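Local coordinates for erythrocyte membrane protein 1 (Plasmodium falciparum, PDB 6S8T) that binds the host endothelial receptor ICAM-1 through its DBLbeta domain, the part present here, in the cytoadhesion of infected erythrocytes, at residues A[184-189]-A[262-267]; A[194-199]-A[388-393]; A[251-256]-A[287-292]. All coordinates share one frame; numbering follows the deposited sequence.

In the fold
All three contacts join helices or loops of one DBL domain whose regular structure is almost all helix. Along the chain the segments run 184-189, 194-199, 251-256, 262-267, 287-292 and 388-393, so interaction 1 interlocks with both others, and both segments of interaction 3 fall between those of interaction 2. Helix 172-194 carries 184-189 and ends at the start of 194-199, while helix 246-268 serves interactions 1 and 3. The centre of interaction 3 is about 12 Å from that of interaction 1 and about 13 Å from that of interaction 2; the outer two centres are about 20 Å apart. F186 packs on D289 and W253, and M391 on P292, so interaction 3 touches both others, from the buried interaction 1 to interaction 2 at the surface.

Interaction 1: A[184-189]-A[262-267]; sequences YSFADL and RAMQCE
S185 OG, in the one of its two modelled conformers described here, hydrogen-bonds to D152 and also approaches the methyl end of M264, with CE 3.6 Å from OG; this approach holds for that conformer and is the less certain part of the contact. M264 reaches across from helix 246-268 as an extended chain, CG anti to its own carbonyl carbon (chi1 -68°), and lays its last two atoms against the backbone of helix 172-194. The firmer touch is SD against F186 CB at 3.6 Å, while CE comes within 3.8 Å of F186 N. This is helix-on-helix packing within the Duffy-binding region, in which M264 makes the side-chain contacts to S185 and F186; between the segments 184-189 and 262-267 the closest CA atoms, those of F186 and M264, are 8.1 Å apart. SD is also 5.5 Å from the centroid of the F186 ring and 73° off its normal, an oblique Met-aromatic contact. The F186 ring has an edge-to-face partner in W261, and A149 of helix 137-163 packs on M264. One residue past Q265, C266 forms a disulfide with C61, which ties this part of helix 246-268 covalently to the N-terminal region of the chain.

Interaction 2: A[194-199]-A[388-393]; sequences RGRDLW and YQQMVH
R196 and Q390 touch and share a water at the place where helix 172-194 ends in a Schellman motif, with helix 388-402 facing it. R196 NH2 and Q390 NE2 lie 3.3 Å apart, and since both are donors they do not bond to each other. Each instead gives a hydrogen to the water oxygen, which is 3.0 Å from R196 NH2 and equally far from Q390 NE2. The water sits at the edge of the guanidinium and in its plane. The two side chains cross at about a right angle, their flat ends turned 69° against each other, and the amide oxygen rests against the arginine chain, Q390 OE1 being 3.5 Å from R196 CD. Q390 gets there fully extended, CG anti to the backbone N (chi1 -176°).

A second shell fixes the arginine. NH1 of R196 forms a salt bridge with E250, and NH2 lies 3.7 Å above the plane of the R194 guanidinium, offset toward its rim. R194 in turn has a salt bridge to D191, a hydrogen bond to the carbonyl O of D289 and a cation-pi contact with W253, so each of the two neighbouring guanidinium groups has a carboxylate partner, D191 for R194 and E250 for R196.

Further out, the backbone sets the direction. G195 takes a positive phi as the C-prime residue of the Schellman motif, with R196 N bonded to the carbonyl O of D191. The chain then turns again at D197, which is salt-bridged to R115 and forms an Asx turn: W199 N donates to D197 OD2 over 3.1 Å, approaching from 63° above the carboxylate plane.

Interaction 3: A[251-256]-A[287-292]; sequences DWWEAN and LDDYIP
W253 and D289 share a well-formed hydrogen bond: the indole NE1 donates to D289 OD2 over 2.9 Å at an N-H...O angle of 161°. The acceptor lies close to the ring plane and uses the lone pair pointing away from OD1, with the carboxylate turned 71° against the indole. D289 reaches this position with CG lodged between its backbone N and carbonyl carbon (chi1 52°). Its other oxygen, OD1, takes a salt bridge from R257, just beyond 251-256, so both branches of the carboxylate are occupied by groups of helix 246-268; OD2 has a further hydrogen bond to a residue adjoining one of the segments.

The second pair approaches from opposite directions. Y290 OH is placed to donate to E254 OE2, at the ring edge, but the modelled separation is too short for the geometry to be trusted. E254 bends at chi2 to reach it, and the same hydroxyl is hydrogen-bonded to H24 of helix 16-32.

Both contacts are buried and tie the 3-10 turn 288-290 to helix 246-268. The carboxylates stay roughly 5.4 Å apart (E254 OE2 to D289 OD2); if both are ionised, the donors on W253 and Y290, with R257, would probably offset their proximity.

Interaction 1: A[184-189]-A[262-267]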
loop_
_atom_site.group_PDB
_atom_site.type_symbol
_atom_site.label_atom_id
_atom_site.label_comp_id
_atom_site.label_asym_id
_atom_site.label_seq_id
_atom_site.Cartn_x
_atom_site.Cartn_y
_atom_site.Cartn_z
ATOM N N TYR A 184 1.404 3.914 4.034
ATOM C CA TYR A 184 1.183 3.199 2.779
ATOM C C TYR A 184 1.198 4.149 1.586
ATOM O O TYR A 184 1.708 3.801 0.514
ATOM C CB TYR A 184 -0.147 2.443 2.830
ATOM C CG TYR A 184 -0.198 1.296 3.817
ATOM C CD1 TYR A 184 0.911 0.483 4.029
ATOM C CD2 TYR A 184 -1.363 1.021 4.533
ATOM C CE1 TYR A 184 0.864 -0.570 4.926
ATOM C CE2 TYR A 184 -1.419 -0.027 5.435
ATOM C CZ TYR A 184 -0.300 -0.821 5.625
ATOM O OH TYR A 184 -0.345 -1.868 6.518
ATOM N N SER A 185 0.632 5.351 1.745
ATOM C CA SER A 185 0.611 6.312 0.646
ATOM C C SER A 185 2.003 6.857 0.359
ATOM O O SER A 185 2.362 7.086 -0.802
ATOM C CB SER A 185 -0.350 7.458 0.964
ATOM O OG SER A 185 -0.141 8.554 0.087
ATOM N N PHE A 186 2.798 7.087 1.408
ATOM C CA PHE A 186 4.187 7.496 1.216
ATOM C C PHE A 186 4.972 6.425 0.463
ATOM O O PHE A 186 5.809 6.740 -0.391
ATOM C CB PHE A 186 4.832 7.792 2.574
ATOM C CG PHE A 186 6.339 7.878 2.546
ATOM C CD1 PHE A 186 6.979 9.007 2.055
ATOM C CD2 PHE A 186 7.114 6.839 3.042
ATOM C CE1 PHE A 186 8.368 9.090 2.041
ATOM C CE2 PHE A 186 8.503 6.915 3.032
ATOM C CZ PHE A 186 9.128 8.043 2.532
ATOM N N ALA A 187 4.698 5.151 0.749
ATOM C CA ALA A 187 5.423 4.078 0.078
ATOM C C ALA A 187 4.958 3.912 -1.364
ATOM O O ALA A 187 5.777 3.679 -2.261
ATOM C CB ALA A 187 5.262 2.772 0.853
ATOM N N ASP A 188 3.646 4.033 -1.605
ATOM C CA ASP A 188 3.123 3.956 -2.967
ATOM C C ASP A 188 3.686 5.069 -3.841
ATOM O O ASP A 188 4.004 4.844 -5.014
ATOM C CB ASP A 188 1.592 4.020 -2.954
ATOM C CG ASP A 188 0.950 2.711 -2.517
ATOM O OD1 ASP A 188 1.667 1.687 -2.393
ATOM O OD2 ASP A 188 -0.279 2.704 -2.294
ATOM N N LEU A 189 3.812 6.282 -3.289
ATOM C CA LEU A 189 4.311 7.405 -4.077
ATOM C C LEU A 189 5.768 7.196 -4.472
ATOM O O LEU A 189 6.169 7.534 -5.590
ATOM C CB LEU A 189 4.134 8.711 -3.301
ATOM C CG LEU A 189 4.460 10.029 -4.009
ATOM C CD1 LEU A 189 3.714 10.149 -5.332
ATOM C CD2 LEU A 189 4.131 11.219 -3.106
ATOM N N ARG A 262 8.336 14.809 5.102
ATOM C CA ARG A 262 8.108 16.030 5.868
ATOM C C ARG A 262 6.834 16.734 5.414
ATOM O O ARG A 262 6.120 17.331 6.229
ATOM C CB ARG A 262 9.309 16.966 5.742
ATOM C CG ARG A 262 10.374 16.760 6.801
ATOM C CD ARG A 262 11.556 17.693 6.583
ATOM N NE ARG A 262 11.132 19.062 6.296
ATOM C CZ ARG A 262 10.903 19.988 7.222
ATOM N NH1 ARG A 262 11.053 19.697 8.507
ATOM N NH2 ARG A 262 10.523 21.207 6.864
ATOM N N ALA A 263 6.534 16.674 4.115
ATOM C CA ALA A 263 5.309 17.283 3.614
ATOM C C ALA A 263 4.074 16.582 4.164
ATOM O O ALA A 263 3.039 17.224 4.376
ATOM C CB ALA A 263 5.302 17.265 2.085
ATOM N N MET A 264 4.169 15.274 4.410
ATOM C CA MET A 264 3.077 14.531 5.025
ATOM C C MET A 264 3.013 14.731 6.534
ATOM O O MET A 264 1.931 14.593 7.119
ATOM C CB MET A 264 3.207 13.039 4.696
ATOM C CG MET A 264 2.974 12.707 3.224
ATOM S SD MET A 264 3.152 10.949 2.855
ATOM C CE MET A 264 2.360 10.841 1.254
ATOM N N GLN A 265 4.136 15.063 7.174
ATOM C CA GLN A 265 4.126 15.313 8.610
ATOM C C GLN A 265 3.356 16.576 8.979
ATOM O O GLN A 265 2.952 16.720 10.139
ATOM C CB GLN A 265 5.555 15.408 9.148
ATOM C CG GLN A 265 6.301 14.084 9.201
ATOM C CD GLN A 265 7.701 14.226 9.779
ATOM O OE1 GLN A 265 8.383 15.227 9.550
ATOM N NE2 GLN A 265 8.132 13.225 10.539
ATOM N N CYS A 266 3.151 17.493 8.028
ATOM C CA CYS A 266 2.388 18.705 8.317
ATOM C C CYS A 266 0.971 18.380 8.767
ATOM O O CYS A 266 0.400 19.096 9.598
ATOM C CB CYS A 266 2.344 19.613 7.088
ATOM S SG CYS A 266 3.935 20.256 6.539
ATOM N N GLU A 267 0.392 17.307 8.230
ATOM C CA GLU A 267 -0.973 16.918 8.550
ATOM C C GLU A 267 -1.044 15.904 9.685
ATOM O O GLU A 267 -1.999 15.935 10.470
ATOM C CB GLU A 267 -1.654 16.347 7.302
ATOM C CG GLU A 267 -1.544 17.239 6.067
ATOM C CD GLU A 267 -2.299 18.550 6.215
ATOM O OE1 GLU A 267 -3.278 18.592 6.991
ATOM O OE2 GLU A 267 -1.911 19.541 5.557
#

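Interaction 2: A[194-199]-A[388-393]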
loop_
_atom_site.group_PDB
_atom_site.type_symbol
_atom_site.label_atom_id
_atom_site.label_comp_id
_atom_site.label_asym_id
_atom_site.label_seq_id
_atom_site.Cartn_x
_atom_site.Cartn_y
_atom_site.Cartn_z
ATOM N N ARG A 194 9.695 5.782 -8.786
ATOM C CA ARG A 194 10.750 4.875 -9.229
ATOM C C ARG A 194 10.298 3.921 -10.329
ATOM O O ARG A 194 11.152 3.289 -10.960
ATOM C CB ARG A 194 11.293 4.066 -8.044
ATOM C CG ARG A 194 12.134 4.870 -7.054
ATOM C CD ARG A 194 12.471 4.054 -5.797
ATOM N NE ARG A 194 11.272 3.707 -5.038
ATOM C CZ ARG A 194 11.272 3.209 -3.803
ATOM N NH1 ARG A 194 12.417 2.997 -3.165
ATOM N NH2 ARG A 194 10.118 2.928 -3.204
ATOM N N GLY A 195 8.996 3.804 -10.583
ATOM C CA GLY A 195 8.507 2.903 -11.610
ATOM C C GLY A 195 8.223 1.486 -11.158
ATOM O O GLY A 195 8.106 0.596 -12.006
ATOM N N ARG A 196 8.105 1.245 -9.851
ATOM C CA ARG A 196 7.804 -0.079 -9.322
ATOM C C ARG A 196 6.310 -0.343 -9.142
ATOM O O ARG A 196 5.926 -1.498 -8.927
ATOM C CB ARG A 196 8.512 -0.279 -7.972
ATOM C CG ARG A 196 10.030 -0.121 -8.023
ATOM C CD ARG A 196 10.659 -0.129 -6.630
ATOM N NE ARG A 196 12.117 -0.034 -6.704
ATOM C CZ ARG A 196 12.938 -0.204 -5.672
ATOM N NH1 ARG A 196 14.249 -0.102 -5.849
ATOM N NH2 ARG A 196 12.454 -0.478 -4.466
ATOM N N ASP A 197 5.463 0.687 -9.226
ATOM C CA ASP A 197 4.050 0.540 -8.886
ATOM C C ASP A 197 3.342 -0.426 -9.835
ATOM O O ASP A 197 3.590 -0.430 -11.043
ATOM C CB ASP A 197 3.365 1.911 -8.912
ATOM C CG ASP A 197 1.878 1.829 -8.619
ATOM O OD1 ASP A 197 1.506 1.696 -7.431
ATOM O OD2 ASP A 197 1.084 1.890 -9.581
ATOM N N LEU A 198 2.434 -1.236 -9.281
ATOM C CA LEU A 198 1.822 -2.340 -10.017
ATOM C C LEU A 198 0.493 -1.998 -10.686
ATOM O O LEU A 198 -0.027 -2.833 -11.434
ATOM C CB LEU A 198 1.607 -3.537 -9.086
ATOM C CG LEU A 198 2.871 -4.178 -8.513
ATOM C CD1 LEU A 198 2.503 -5.207 -7.462
ATOM C CD2 LEU A 198 3.692 -4.808 -9.620
ATOM N N TRP A 199 -0.078 -0.820 -10.443
ATOM C CA TRP A 199 -1.382 -0.485 -11.015
ATOM C C TRP A 199 -1.196 -0.019 -12.457
ATOM O O TRP A 199 -0.610 1.039 -12.704
ATOM C CB TRP A 199 -2.087 0.588 -10.187
ATOM C CG TRP A 199 -3.518 0.808 -10.610
ATOM C CD1 TRP A 199 -4.304 -0.055 -11.321
ATOM C CD2 TRP A 199 -4.327 1.966 -10.355
ATOM N NE1 TRP A 199 -5.549 0.490 -11.518
ATOM C CE2 TRP A 199 -5.590 1.729 -10.936
ATOM C CE3 TRP A 199 -4.107 3.177 -9.690
ATOM C CZ2 TRP A 199 -6.629 2.660 -10.875
ATOM C CZ3 TRP A 199 -5.140 4.099 -9.630
ATOM C CH2 TRP A 199 -6.385 3.836 -10.219
ATOM N N TYR A 388 9.164 -9.021 -10.088
ATOM C CA TYR A 388 9.770 -10.330 -9.848
ATOM C C TYR A 388 11.110 -10.195 -9.132
ATOM O O TYR A 388 11.331 -10.818 -8.087
ATOM C CB TYR A 388 9.933 -11.090 -11.164
ATOM C CG TYR A 388 10.513 -12.474 -10.977
ATOM C CD1 TYR A 388 9.720 -13.524 -10.532
ATOM C CD2 TYR A 388 11.854 -12.727 -11.230
ATOM C CE1 TYR A 388 10.246 -14.787 -10.350
ATOM C CE2 TYR A 388 12.390 -13.987 -11.053
ATOM C CZ TYR A 388 11.582 -15.014 -10.613
ATOM O OH TYR A 388 12.110 -16.271 -10.432
ATOM N N GLN A 389 12.010 -9.366 -9.669
ATOM C CA GLN A 389 13.345 -9.227 -9.090
ATOM C C GLN A 389 13.288 -8.708 -7.658
ATOM O O GLN A 389 14.002 -9.211 -6.782
ATOM C CB GLN A 389 14.201 -8.297 -9.953
ATOM C CG GLN A 389 14.494 -8.819 -11.349
ATOM C CD GLN A 389 15.394 -10.039 -11.336
ATOM O OE1 GLN A 389 14.946 -11.158 -11.586
ATOM N NE2 GLN A 389 16.672 -9.827 -11.046
ATOM N N GLN A 390 12.452 -7.695 -7.400
ATOM C CA GLN A 390 12.362 -7.145 -6.050
ATOM C C GLN A 390 11.796 -8.168 -5.071
ATOM O O GLN A 390 12.228 -8.231 -3.914
ATOM C CB GLN A 390 11.514 -5.867 -6.055
ATOM C CG GLN A 390 11.434 -5.167 -4.695
ATOM C CD GLN A 390 10.658 -3.845 -4.729
ATOM O OE1 GLN A 390 10.053 -3.484 -5.738
ATOM N NE2 GLN A 390 10.685 -3.119 -3.616
ATOM N N MET A 391 10.841 -8.988 -5.518
ATOM C CA MET A 391 10.262 -9.994 -4.633
ATOM C C MET A 391 11.258 -11.108 -4.324
ATOM O O MET A 391 11.379 -11.533 -3.169
ATOM C CB MET A 391 8.986 -10.577 -5.250
ATOM C CG MET A 391 7.768 -9.667 -5.177
ATOM S SD MET A 391 7.217 -9.335 -3.488
ATOM C CE MET A 391 6.913 -10.987 -2.867
ATOM N N VAL A 392 11.973 -11.599 -5.340
ATOM C CA VAL A 392 12.913 -12.697 -5.117
ATOM C C VAL A 392 14.073 -12.242 -4.240
ATOM O O VAL A 392 14.513 -12.972 -3.343
ATOM C CB VAL A 392 13.408 -13.268 -6.459
ATOM C CG1 VAL A 392 14.569 -14.226 -6.230
ATOM C CG2 VAL A 392 12.273 -13.977 -7.183
ATOM N N HIS A 393 14.586 -11.031 -4.477
ATOM C CA HIS A 393 15.688 -10.533 -3.661
ATOM C C HIS A 393 15.269 -10.364 -2.206
ATOM O O HIS A 393 16.030 -10.706 -1.295
ATOM C CB HIS A 393 16.213 -9.213 -4.221
ATOM C CG HIS A 393 17.418 -8.697 -3.498
ATOM N ND1 HIS A 393 17.391 -7.560 -2.720
ATOM C CD2 HIS A 393 18.683 -9.175 -3.421
ATOM C CE1 HIS A 393 18.590 -7.353 -2.203
ATOM N NE2 HIS A 393 19.392 -8.320 -2.611
HETATM O O HOH W 1 9.735 -0.346 -3.182
#

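Interaction 3: A[251-256]-A[287-292]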
loop_
_atom_site.group_PDB
_atom_site.type_symbol
_atom_site.label_atom_id
_atom_site.label_comp_id
_atom_site.label_asym_id
_atom_site.label_seq_id
_atom_site.Cartn_x
_atom_site.Cartn_y
_atom_site.Cartn_z
ATOM N N ASP A 251 17.993 6.760 -7.189
ATOM C CA ASP A 251 18.881 7.679 -6.482
ATOM C C ASP A 251 18.175 8.990 -6.145
ATOM O O ASP A 251 18.361 9.534 -5.051
ATOM C CB ASP A 251 20.134 7.937 -7.317
ATOM C CG ASP A 251 21.004 6.691 -7.479
ATOM O OD1 ASP A 251 20.674 5.640 -6.892
ATOM O OD2 ASP A 251 22.019 6.768 -8.200
ATOM N N TRP A 252 17.368 9.516 -7.073
ATOM C CA TRP A 252 16.608 10.730 -6.782
ATOM C C TRP A 252 15.681 10.522 -5.591
ATOM O O TRP A 252 15.530 11.416 -4.751
ATOM C CB TRP A 252 15.807 11.172 -8.008
ATOM C CG TRP A 252 15.116 12.505 -7.830
ATOM C CD1 TRP A 252 15.599 13.733 -8.181
ATOM C CD2 TRP A 252 13.822 12.737 -7.252
ATOM N NE1 TRP A 252 14.687 14.712 -7.863
ATOM C CE2 TRP A 252 13.588 14.126 -7.291
ATOM C CE3 TRP A 252 12.840 11.903 -6.707
ATOM C CZ2 TRP A 252 12.413 14.700 -6.805
ATOM C CZ3 TRP A 252 11.672 12.476 -6.226
ATOM C CH2 TRP A 252 11.471 13.860 -6.276
ATOM N N TRP A 253 15.056 9.347 -5.496
ATOM C CA TRP A 253 14.203 9.070 -4.347
ATOM C C TRP A 253 15.013 9.034 -3.055
ATOM O O TRP A 253 14.591 9.605 -2.042
ATOM C CB TRP A 253 13.441 7.758 -4.555
ATOM C CG TRP A 253 12.520 7.432 -3.418
ATOM C CD1 TRP A 253 12.682 6.442 -2.488
ATOM C CD2 TRP A 253 11.305 8.112 -3.072
ATOM N NE1 TRP A 253 11.638 6.459 -1.594
ATOM C CE2 TRP A 253 10.781 7.475 -1.930
ATOM C CE3 TRP A 253 10.608 9.193 -3.622
ATOM C CZ2 TRP A 253 9.592 7.884 -1.326
ATOM C CZ3 TRP A 253 9.427 9.601 -3.018
ATOM C CH2 TRP A 253 8.931 8.945 -1.885
ATOM N N GLU A 254 16.187 8.389 -3.077
ATOM C CA GLU A 254 17.028 8.331 -1.883
ATOM C C GLU A 254 17.442 9.721 -1.420
ATOM O O GLU A 254 17.552 9.977 -0.215
ATOM C CB GLU A 254 18.272 7.483 -2.149
ATOM C CG GLU A 254 18.004 5.996 -2.203
ATOM C CD GLU A 254 17.397 5.483 -0.916
ATOM O OE1 GLU A 254 17.965 5.765 0.165
ATOM O OE2 GLU A 254 16.341 4.816 -0.987
ATOM N N ALA A 255 17.689 10.626 -2.367
ATOM C CA ALA A 255 18.144 11.966 -2.024
ATOM C C ALA A 255 17.035 12.825 -1.426
ATOM O O ALA A 255 17.322 13.734 -0.641
ATOM C CB ALA A 255 18.722 12.652 -3.263
ATOM N N ASN A 256 15.771 12.559 -1.771
ATOM C CA ASN A 256 14.687 13.466 -1.410
ATOM C C ASN A 256 13.526 12.793 -0.683
ATOM O O ASN A 256 12.504 13.449 -0.453
ATOM C CB ASN A 256 14.154 14.179 -2.658
ATOM C CG ASN A 256 15.227 14.967 -3.382
ATOM O OD1 ASN A 256 15.722 15.974 -2.877
ATOM N ND2 ASN A 256 15.586 14.515 -4.580
ATOM N N LEU A 287 10.165 3.338 7.002
ATOM C CA LEU A 287 10.877 2.453 6.088
ATOM C C LEU A 287 9.933 1.639 5.211
ATOM O O LEU A 287 10.365 0.665 4.582
ATOM C CB LEU A 287 11.805 1.526 6.873
ATOM C CG LEU A 287 12.995 2.197 7.561
ATOM C CD1 LEU A 287 13.705 1.213 8.475
ATOM C CD2 LEU A 287 13.958 2.759 6.526
ATOM N N ASP A 288 8.655 2.023 5.151
ATOM C CA ASP A 288 7.681 1.266 4.369
ATOM C C ASP A 288 8.029 1.253 2.885
ATOM O O ASP A 288 7.696 0.294 2.177
ATOM C CB ASP A 288 6.279 1.845 4.580
ATOM C CG ASP A 288 5.837 1.813 6.042
ATOM O OD1 ASP A 288 6.462 2.502 6.878
ATOM O OD2 ASP A 288 4.857 1.101 6.352
ATOM N N ASP A 289 8.696 2.297 2.392
ATOM C CA ASP A 289 9.016 2.365 0.971
ATOM C C ASP A 289 10.086 1.359 0.536
ATOM O O ASP A 289 10.406 1.320 -0.657
ATOM C CB ASP A 289 9.445 3.787 0.595
ATOM C CG ASP A 289 10.549 4.330 1.488
ATOM O OD1 ASP A 289 10.615 3.943 2.676
ATOM O OD2 ASP A 289 11.347 5.162 0.998
ATOM N N TYR A 290 10.635 0.543 1.438
ATOM C CA TYR A 290 11.561 -0.517 1.049
ATOM C C TYR A 290 10.966 -1.910 1.179
ATOM O O TYR A 290 11.669 -2.896 0.936
ATOM C CB TYR A 290 12.853 -0.432 1.864
ATOM C CG TYR A 290 13.579 0.870 1.672
ATOM C CD1 TYR A 290 14.439 1.062 0.597
ATOM C CD2 TYR A 290 13.387 1.922 2.555
ATOM C CE1 TYR A 290 15.096 2.264 0.419
ATOM C CE2 TYR A 290 14.035 3.121 2.386
ATOM C CZ TYR A 290 14.889 3.289 1.322
ATOM O OH TYR A 290 15.534 4.492 1.166
ATOM N N ILE A 291 9.703 -2.019 1.577
ATOM C CA ILE A 291 9.002 -3.300 1.591
ATOM C C ILE A 291 8.320 -3.460 0.238
ATOM O O ILE A 291 7.629 -2.535 -0.215
ATOM C CB ILE A 291 7.995 -3.373 2.751
ATOM C CG1 ILE A 291 8.726 -3.309 4.095
ATOM C CG2 ILE A 291 7.146 -4.631 2.648
ATOM C CD1 ILE A 291 7.809 -3.386 5.289
ATOM N N PRO A 292 8.494 -4.593 -0.446
ATOM C CA PRO A 292 7.866 -4.764 -1.765
ATOM C C PRO A 292 6.367 -4.479 -1.727
ATOM O O PRO A 292 5.656 -4.894 -0.810
ATOM C CB PRO A 292 8.156 -6.226 -2.102
ATOM C CG PRO A 292 9.439 -6.524 -1.372
ATOM C CD PRO A 292 9.358 -5.733 -0.089
#